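Local coordinates for fat acid-binding protein (Eubacterium ventriosum, PDB 3NYI), which probably binds fatty acids such as stearic acid, like other lipid-binding proteins of the DegV family, at residues M4-S16 with E21-S33. Residues are numbered along the deposited sequence; the frame is centred on the assembly and turned at random.
Sequences MYKIVSDSACDLS and EKHDVTIVPLSVS
Bent at chi2 (-69°), the chain of Lys6 turns its ammonium to Asp24; Lys6 NZ reaches Asp24 OD2 at 2.9 Å, on the syn lone pair, in a salt bridge. A water links Lys6 NZ to Asp24 OD1, giving the carboxylate a second tie to the same amine. An alanine in place of Lys6 has no amine for Asp24 OD2, so the carboxylate would probably be left without its charged mate and free to turn. Beyond this pair, strands 6-10 and 25-28 run parallel. Thr26 N donates to Ile7 O at 3.0 Å, Ser9 N to Thr26 O at 2.9 Å, and Val28 N to Ser9 O at 2.7 Å. Val8 CG1 meets Val28 CG2 at 3.7 Å on the face covered by helix 70-81; on the other face, where Ile7 and Ser9 meet helix 128-143, Ile27 CD1 lies beside Ser9 CB and touches Cys13 SG at 3.7 Å. Past the end of strand 6-10, Ser11 OG, placed between its own N and carbonyl carbon (chi1 58°), accepts a straight bond (170°) from Leu30 N at 2.9 Å and is also hydrogen-bonded to Asp42 OD2. Leu30 CD1 packs on Asp10 CB at 3.6 Å, and the leucine side chain also touches the bound stearic acid. Asp10 OD1 accepts from Ala12 N in an Asx turn, while OD2 is hydrogen-bonded to Ser99 OG and the backbone N of Ile92. Strand 6-10, helix 17-23, closed by a Schellman motif at Asp24, and strand 25-33 thus form a parallel beta-alpha-beta unit of the DegV fold, its far end bordering the fatty-acid site.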
HETATM    1  N   MSE A   4      24.236  -3.607  -7.336  1.00 54.29           N
HETATM    2  CA  MSE A   4      23.407  -2.735  -6.510  1.00 51.84           C
HETATM    3  C   MSE A   4      22.243  -2.166  -7.308  1.00 48.44           C
HETATM    4  O   MSE A   4      22.433  -1.498  -8.325  1.00 47.00           O
HETATM    5  CB  MSE A   4      24.230  -1.588  -5.917  1.00 55.46           C
HETATM    6  CG  MSE A   4      23.453  -0.689  -4.961  1.00 55.30           C
HETATM    7 SE   MSE A   4      24.491   0.835  -4.294  0.55 75.62          SE
HETATM    8  CE  MSE A   4      23.115   1.666  -3.188  1.00111.82           C
ATOM      9  N   TYR A   5      21.033  -2.433  -6.833  1.00 44.16           N
ATOM     10  CA  TYR A   5      19.833  -1.938  -7.489  1.00 48.33           C
ATOM     11  C   TYR A   5      19.310  -0.699  -6.795  1.00 48.62           C
ATOM     12  O   TYR A   5      19.439  -0.542  -5.574  1.00 47.80           O
ATOM     13  CB  TYR A   5      18.747  -3.017  -7.533  1.00 47.04           C
ATOM     14  CG  TYR A   5      18.989  -4.043  -8.606  1.00 53.59           C
ATOM     15  CD1 TYR A   5      19.843  -5.120  -8.387  1.00 58.31           C
ATOM     16  CD2 TYR A   5      18.390  -3.920  -9.852  1.00 53.63           C
ATOM     17  CE1 TYR A   5      20.081  -6.054  -9.380  1.00 63.58           C
ATOM     18  CE2 TYR A   5      18.620  -4.849 -10.850  1.00 59.49           C
ATOM     19  CZ  TYR A   5      19.464  -5.912 -10.608  1.00 66.59           C
ATOM     20  OH  TYR A   5      19.690  -6.831 -11.605  1.00 76.20           O
ATOM     21  N   LYS A   6      18.726   0.192  -7.586  1.00 31.43           N
ATOM     22  CA  LYS A   6      18.009   1.305  -7.019  1.00 30.85           C
ATOM     23  C   LYS A   6      16.518   0.965  -7.021  1.00 37.68           C
ATOM     24  O   LYS A   6      15.881   0.918  -8.080  1.00 33.65           O
ATOM     25  CB  LYS A   6      18.288   2.577  -7.808  1.00 33.63           C
ATOM     26  CG  LYS A   6      19.677   3.131  -7.572  1.00 38.15           C
ATOM     27  CD  LYS A   6      19.835   3.678  -6.163  1.00 46.61           C
ATOM     28  CE  LYS A   6      21.221   4.298  -5.981  1.00 54.87           C
ATOM     29  NZ  LYS A   6      21.328   5.129  -4.751  1.00 52.57           N
ATOM     30  N   ILE A   7      15.987   0.691  -5.832  1.00 35.07           N
ATOM     31  CA  ILE A   7      14.568   0.372  -5.666  1.00 32.69           C
ATOM     32  C   ILE A   7      13.733   1.656  -5.619  1.00 34.28           C
ATOM     33  O   ILE A   7      14.054   2.589  -4.882  1.00 28.11           O
ATOM     34  CB  ILE A   7      14.351  -0.482  -4.409  1.00 35.18           C
ATOM     35  CG1 ILE A   7      15.119  -1.801  -4.558  1.00 32.46           C
ATOM     36  CG2 ILE A   7      12.861  -0.727  -4.163  1.00 29.41           C
ATOM     37  CD1 ILE A   7      15.148  -2.665  -3.312  1.00 37.58           C
ATOM     38  N   VAL A   8      12.683   1.707  -6.437  1.00 29.58           N
ATOM     39  CA  VAL A   8      11.784   2.852  -6.485  1.00 23.92           C
ATOM     40  C   VAL A   8      10.340   2.380  -6.250  1.00 26.94           C
ATOM     41  O   VAL A   8       9.975   1.264  -6.621  1.00 26.82           O
ATOM     42  CB  VAL A   8      11.885   3.578  -7.855  1.00 27.37           C
ATOM     43  CG1 VAL A   8      11.005   4.849  -7.892  1.00 25.86           C
ATOM     44  CG2 VAL A   8      13.357   3.911  -8.178  1.00 29.08           C
ATOM     45  N   SER A   9       9.535   3.210  -5.598  1.00 26.20           N
ATOM     46  CA  SER A   9       8.101   2.924  -5.461  1.00 22.08           C
ATOM     47  C   SER A   9       7.336   4.224  -5.557  1.00 21.42           C
ATOM     48  O   SER A   9       7.909   5.293  -5.314  1.00 23.78           O
ATOM     49  CB  SER A   9       7.806   2.254  -4.115  1.00 22.67           C
ATOM     50  OG  SER A   9       6.409   1.993  -3.958  1.00 25.02           O
ATOM     51  N   ASP A  10       6.057   4.147  -5.932  1.00 21.06           N
ATOM     52  CA  ASP A  10       5.187   5.306  -5.823  1.00 25.69           C
ATOM     53  C   ASP A  10       4.797   5.449  -4.361  1.00 28.03           C
ATOM     54  O   ASP A  10       4.992   4.525  -3.557  1.00 22.87           O
ATOM     55  CB  ASP A  10       3.975   5.233  -6.778  1.00 27.56           C
ATOM     56  CG  ASP A  10       3.010   4.088  -6.449  1.00 25.88           C
ATOM     57  OD1 ASP A  10       2.972   3.662  -5.284  1.00 25.39           O
ATOM     58  OD2 ASP A  10       2.272   3.638  -7.364  1.00 24.31           O
ATOM     59  N   SER A  11       4.267   6.607  -4.001  1.00 20.12           N
ATOM     60  CA  SER A  11       4.064   6.914  -2.584  1.00 27.94           C
ATOM     61  C   SER A  11       2.927   6.137  -1.923  1.00 27.55           C
ATOM     62  O   SER A  11       2.673   6.310  -0.731  1.00 25.26           O
ATOM     63  CB  SER A  11       3.868   8.422  -2.368  1.00 23.01           C
ATOM     64  OG  SER A  11       2.770   8.887  -3.129  1.00 23.28           O
ATOM     65  N   ALA A  12       2.250   5.276  -2.678  1.00 21.79           N
ATOM     66  CA  ALA A  12       1.151   4.501  -2.100  1.00 22.15           C
ATOM     67  C   ALA A  12       1.650   3.457  -1.107  1.00 20.75           C
ATOM     68  O   ALA A  12       0.858   2.939  -0.324  1.00 19.02           O
ATOM     69  CB  ALA A  12       0.299   3.818  -3.200  1.00 17.85           C
ATOM     70  N   CYS A  13       2.948   3.149  -1.136  1.00 19.18           N
ATOM     71  CA  CYS A  13       3.498   2.077  -0.276  1.00 21.12           C
ATOM     72  C   CYS A  13       3.559   2.475   1.209  1.00 25.56           C
ATOM     73  O   CYS A  13       3.590   1.619   2.094  1.00 22.87           O
ATOM     74  CB  CYS A  13       4.891   1.654  -0.768  1.00 18.90           C
ATOM     75  SG  CYS A  13       6.203   2.905  -0.460  1.00 26.73           S
ATOM     76  N   ASP A  14       3.588   3.776   1.477  1.00 20.94           N
ATOM     77  CA  ASP A  14       3.528   4.280   2.861  1.00 23.65           C
ATOM     78  C   ASP A  14       4.709   3.847   3.759  1.00 22.97           C
ATOM     79  O   ASP A  14       4.597   3.852   4.985  1.00 25.23           O
ATOM     80  CB  ASP A  14       2.202   3.869   3.527  1.00 27.85           C
ATOM     81  CG  ASP A  14       0.992   4.496   2.865  1.00 29.75           C
ATOM     82  OD1 ASP A  14       1.151   5.574   2.249  1.00 30.61           O
ATOM     83  OD2 ASP A  14      -0.123   3.928   2.978  1.00 27.82           O
ATOM     84  N   LEU A  15       5.830   3.474   3.155  1.00 21.90           N
ATOM     85  CA  LEU A  15       7.013   3.105   3.926  1.00 26.40           C
ATOM     86  C   LEU A  15       7.510   4.283   4.750  1.00 28.62           C
ATOM     87  O   LEU A  15       7.497   5.417   4.284  1.00 27.19           O
ATOM     88  CB  LEU A  15       8.116   2.591   2.997  1.00 24.29           C
ATOM     89  CG  LEU A  15       7.928   1.152   2.517  1.00 24.22           C
ATOM     90  CD1 LEU A  15       8.770   0.892   1.267  1.00 25.65           C
ATOM     91  CD2 LEU A  15       8.263   0.155   3.636  1.00 19.98           C
ATOM     92  N   SER A  16       7.951   4.013   5.976  1.00 26.89           N
ATOM     93  CA  SER A  16       8.404   5.082   6.870  1.00 36.31           C
ATOM     94  C   SER A  16       9.633   5.834   6.351  1.00 35.52           C
ATOM     95  O   SER A  16      10.435   5.286   5.588  1.00 27.65           O
ATOM     96  CB  SER A  16       8.721   4.507   8.255  1.00 33.83           C
ATOM     97  OG  SER A  16      10.027   3.945   8.275  1.00 39.71           O
ATOM     98  N   GLU A  21      15.427   5.669   4.206  1.00 38.18           N
ATOM     99  CA  GLU A  21      16.837   5.994   4.375  1.00 44.56           C
ATOM    100  C   GLU A  21      17.670   4.735   4.598  1.00 41.12           C
ATOM    101  O   GLU A  21      18.709   4.544   3.964  1.00 46.05           O
ATOM    102  CB  GLU A  21      17.037   6.976   5.529  1.00 59.25           C
ATOM    103  CG  GLU A  21      18.498   7.332   5.766  1.00 80.10           C
ATOM    104  CD  GLU A  21      18.675   8.506   6.708  1.00 97.93           C
ATOM    105  OE1 GLU A  21      18.747   8.278   7.934  1.00102.85           O
ATOM    106  OE2 GLU A  21      18.746   9.655   6.220  1.00105.02           O
ATOM    107  N   LYS A  22      17.202   3.871   5.487  1.00 37.97           N
ATOM    108  CA  LYS A  22      17.930   2.656   5.822  1.00 40.36           C
ATOM    109  C   LYS A  22      18.188   1.761   4.619  1.00 45.17           C
ATOM    110  O   LYS A  22      19.296   1.253   4.451  1.00 41.31           O
ATOM    111  CB  LYS A  22      17.181   1.865   6.880  1.00 40.02           C
ATOM    112  CG  LYS A  22      17.889   0.600   7.312  1.00 45.44           C
ATOM    113  CD  LYS A  22      17.161  -0.017   8.476  1.00 49.45           C
ATOM    114  CE  LYS A  22      17.836  -1.287   8.955  1.00 52.25           C
ATOM    115  NZ  LYS A  22      16.927  -1.996   9.891  1.00 48.58           N
ATOM    116  N   HIS A  23      17.173   1.584   3.773  1.00 41.46           N
ATOM    117  CA  HIS A  23      17.265   0.629   2.671  1.00 38.82           C
ATOM    118  C   HIS A  23      17.402   1.260   1.283  1.00 40.36           C
ATOM    119  O   HIS A  23      17.289   0.567   0.272  1.00 44.39           O
ATOM    120  CB  HIS A  23      16.058  -0.304   2.687  1.00 38.23           C
ATOM    121  CG  HIS A  23      15.936  -1.108   3.946  1.00 35.93           C
ATOM    122  ND1 HIS A  23      16.781  -2.150   4.242  1.00 36.74           N
ATOM    123  CD2 HIS A  23      15.055  -1.025   4.970  1.00 30.97           C
ATOM    124  CE1 HIS A  23      16.432  -2.682   5.404  1.00 33.77           C
ATOM    125  NE2 HIS A  23      15.386  -2.019   5.862  1.00 37.19           N
ATOM    126  N   ASP A  24      17.636   2.569   1.240  1.00 33.54           N
ATOM    127  CA  ASP A  24      17.858   3.286  -0.011  1.00 39.21           C
ATOM    128  C   ASP A  24      16.710   3.119  -1.022  1.00 40.72           C
ATOM    129  O   ASP A  24      16.940   2.781  -2.185  1.00 43.83           O
ATOM    130  CB  ASP A  24      19.190   2.856  -0.639  1.00 42.82           C
ATOM    131  CG  ASP A  24      19.650   3.801  -1.729  1.00 49.55           C
ATOM    132  OD1 ASP A  24      19.278   4.993  -1.668  1.00 49.17           O
ATOM    133  OD2 ASP A  24      20.383   3.356  -2.641  1.00 56.99           O
ATOM    134  N   VAL A  25      15.480   3.348  -0.571  1.00 33.16           N
ATOM    135  CA  VAL A  25      14.309   3.289  -1.447  1.00 33.94           C
ATOM    136  C   VAL A  25      13.877   4.708  -1.804  1.00 33.35           C
ATOM    137  O   VAL A  25      13.778   5.573  -0.936  1.00 36.46           O
ATOM    138  CB  VAL A  25      13.143   2.525  -0.785  1.00 32.62           C
ATOM    139  CG1 VAL A  25      11.862   2.624  -1.634  1.00 29.07           C
ATOM    140  CG2 VAL A  25      13.538   1.061  -0.535  1.00 33.79           C
ATOM    141  N   THR A  26      13.636   4.938  -3.087  1.00 28.74           N
ATOM    142  CA  THR A  26      13.258   6.250  -3.590  1.00 25.74           C
ATOM    143  C   THR A  26      11.760   6.258  -3.883  1.00 28.64           C
ATOM    144  O   THR A  26      11.234   5.307  -4.464  1.00 27.53           O
ATOM    145  CB  THR A  26      14.037   6.567  -4.865  1.00 33.70           C
ATOM    146  OG1 THR A  26      15.442   6.467  -4.585  1.00 39.56           O
ATOM    147  CG2 THR A  26      13.698   7.976  -5.393  1.00 36.47           C
ATOM    148  N   ILE A  27      11.078   7.319  -3.465  1.00 24.45           N
ATOM    149  CA  ILE A  27       9.631   7.428  -3.662  1.00 25.93           C
ATOM    150  C   ILE A  27       9.250   8.414  -4.755  1.00 30.94           C
ATOM    151  O   ILE A  27       9.762   9.533  -4.802  1.00 31.15           O
ATOM    152  CB  ILE A  27       8.918   7.820  -2.363  1.00 29.10           C
ATOM    153  CG1 ILE A  27       9.125   6.728  -1.311  1.00 30.43           C
ATOM    154  CG2 ILE A  27       7.418   8.048  -2.616  1.00 30.03           C
ATOM    155  CD1 ILE A  27       8.627   5.340  -1.762  1.00 28.63           C
ATOM    156  N   VAL A  28       8.364   7.980  -5.653  1.00 26.04           N
ATOM    157  CA  VAL A  28       7.737   8.881  -6.626  1.00 24.53           C
ATOM    158  C   VAL A  28       6.324   9.198  -6.137  1.00 27.31           C
ATOM    159  O   VAL A  28       5.463   8.310  -6.046  1.00 25.25           O
ATOM    160  CB  VAL A  28       7.696   8.258  -8.035  1.00 25.24           C
ATOM    161  CG1 VAL A  28       6.962   9.190  -9.047  1.00 27.38           C
ATOM    162  CG2 VAL A  28       9.103   7.948  -8.509  1.00 28.75           C
ATOM    163  N   PRO A  29       6.076  10.468  -5.805  1.00 24.62           N
ATOM    164  CA  PRO A  29       4.808  10.845  -5.157  1.00 24.06           C
ATOM    165  C   PRO A  29       3.577  10.890  -6.066  1.00 28.05           C
ATOM    166  O   PRO A  29       3.639  11.377  -7.207  1.00 25.67           O
ATOM    167  CB  PRO A  29       5.078  12.264  -4.634  1.00 27.94           C
ATOM    168  CG  PRO A  29       6.342  12.728  -5.270  1.00 31.82           C
ATOM    169  CD  PRO A  29       6.983  11.612  -6.021  1.00 30.96           C
ATOM    170  N   LEU A  30       2.447  10.421  -5.539  1.00 24.14           N
ATOM    171  CA  LEU A  30       1.152  10.778  -6.114  1.00 23.89           C
ATOM    172  C   LEU A  30       0.793  12.175  -5.613  1.00 25.76           C
ATOM    173  O   LEU A  30       1.504  12.729  -4.773  1.00 24.17           O
ATOM    174  CB  LEU A  30       0.079   9.744  -5.746  1.00 18.96           C
ATOM    175  CG  LEU A  30       0.091   8.540  -6.699  1.00 25.32           C
ATOM    176  CD1 LEU A  30       1.204   7.524  -6.352  1.00 22.33           C
ATOM    177  CD2 LEU A  30      -1.274   7.842  -6.727  1.00 24.82           C
ATOM    178  N   SER A  31      -0.295  12.748  -6.121  1.00 23.23           N
ATOM    179  CA  SER A  31      -0.735  14.062  -5.652  1.00 27.51           C
ATOM    180  C   SER A  31      -2.153  14.011  -5.107  1.00 28.84           C
ATOM    181  O   SER A  31      -2.932  13.102  -5.425  1.00 25.84           O
ATOM    182  CB  SER A  31      -0.629  15.113  -6.771  1.00 21.28           C
ATOM    183  OG  SER A  31       0.732  15.265  -7.150  1.00 31.20           O
ATOM    184  N   VAL A  32      -2.472  14.979  -4.260  1.00 26.15           N
ATOM    185  CA  VAL A  32      -3.825  15.137  -3.748  1.00 22.18           C
ATOM    186  C   VAL A  32      -4.317  16.571  -3.981  1.00 30.80           C
ATOM    187  O   VAL A  32      -3.517  17.508  -3.999  1.00 27.07           O
ATOM    188  CB  VAL A  32      -3.904  14.766  -2.261  1.00 25.51           C
ATOM    189  CG1 VAL A  32      -2.934  15.608  -1.443  1.00 29.10           C
ATOM    190  CG2 VAL A  32      -5.313  14.925  -1.749  1.00 27.18           C
ATOM    191  N   SER A  33      -5.623  16.729  -4.202  1.00 27.24           N
ATOM    192  CA  SER A  33      -6.230  18.050  -4.356  1.00 33.44           C
ATOM    193  C   SER A  33      -7.491  18.127  -3.516  1.00 33.76           C
ATOM    194  O   SER A  33      -8.262  17.174  -3.453  1.00 32.30           O
ATOM    195  CB  SER A  33      -6.584  18.362  -5.813  1.00 25.90           C
ATOM    196  OG  SER A  33      -7.284  19.605  -5.905  1.00 30.54           O
TER
HETATM  197  O   HOH W   1      17.477   0.456  -3.501  1.00 38.42           O
HETATM  198  O   HOH W   2      19.257   6.871  -4.045  1.00 56.85           O
HETATM  199  O   HOH W   3      16.339   3.958  -4.470  1.00 31.14           O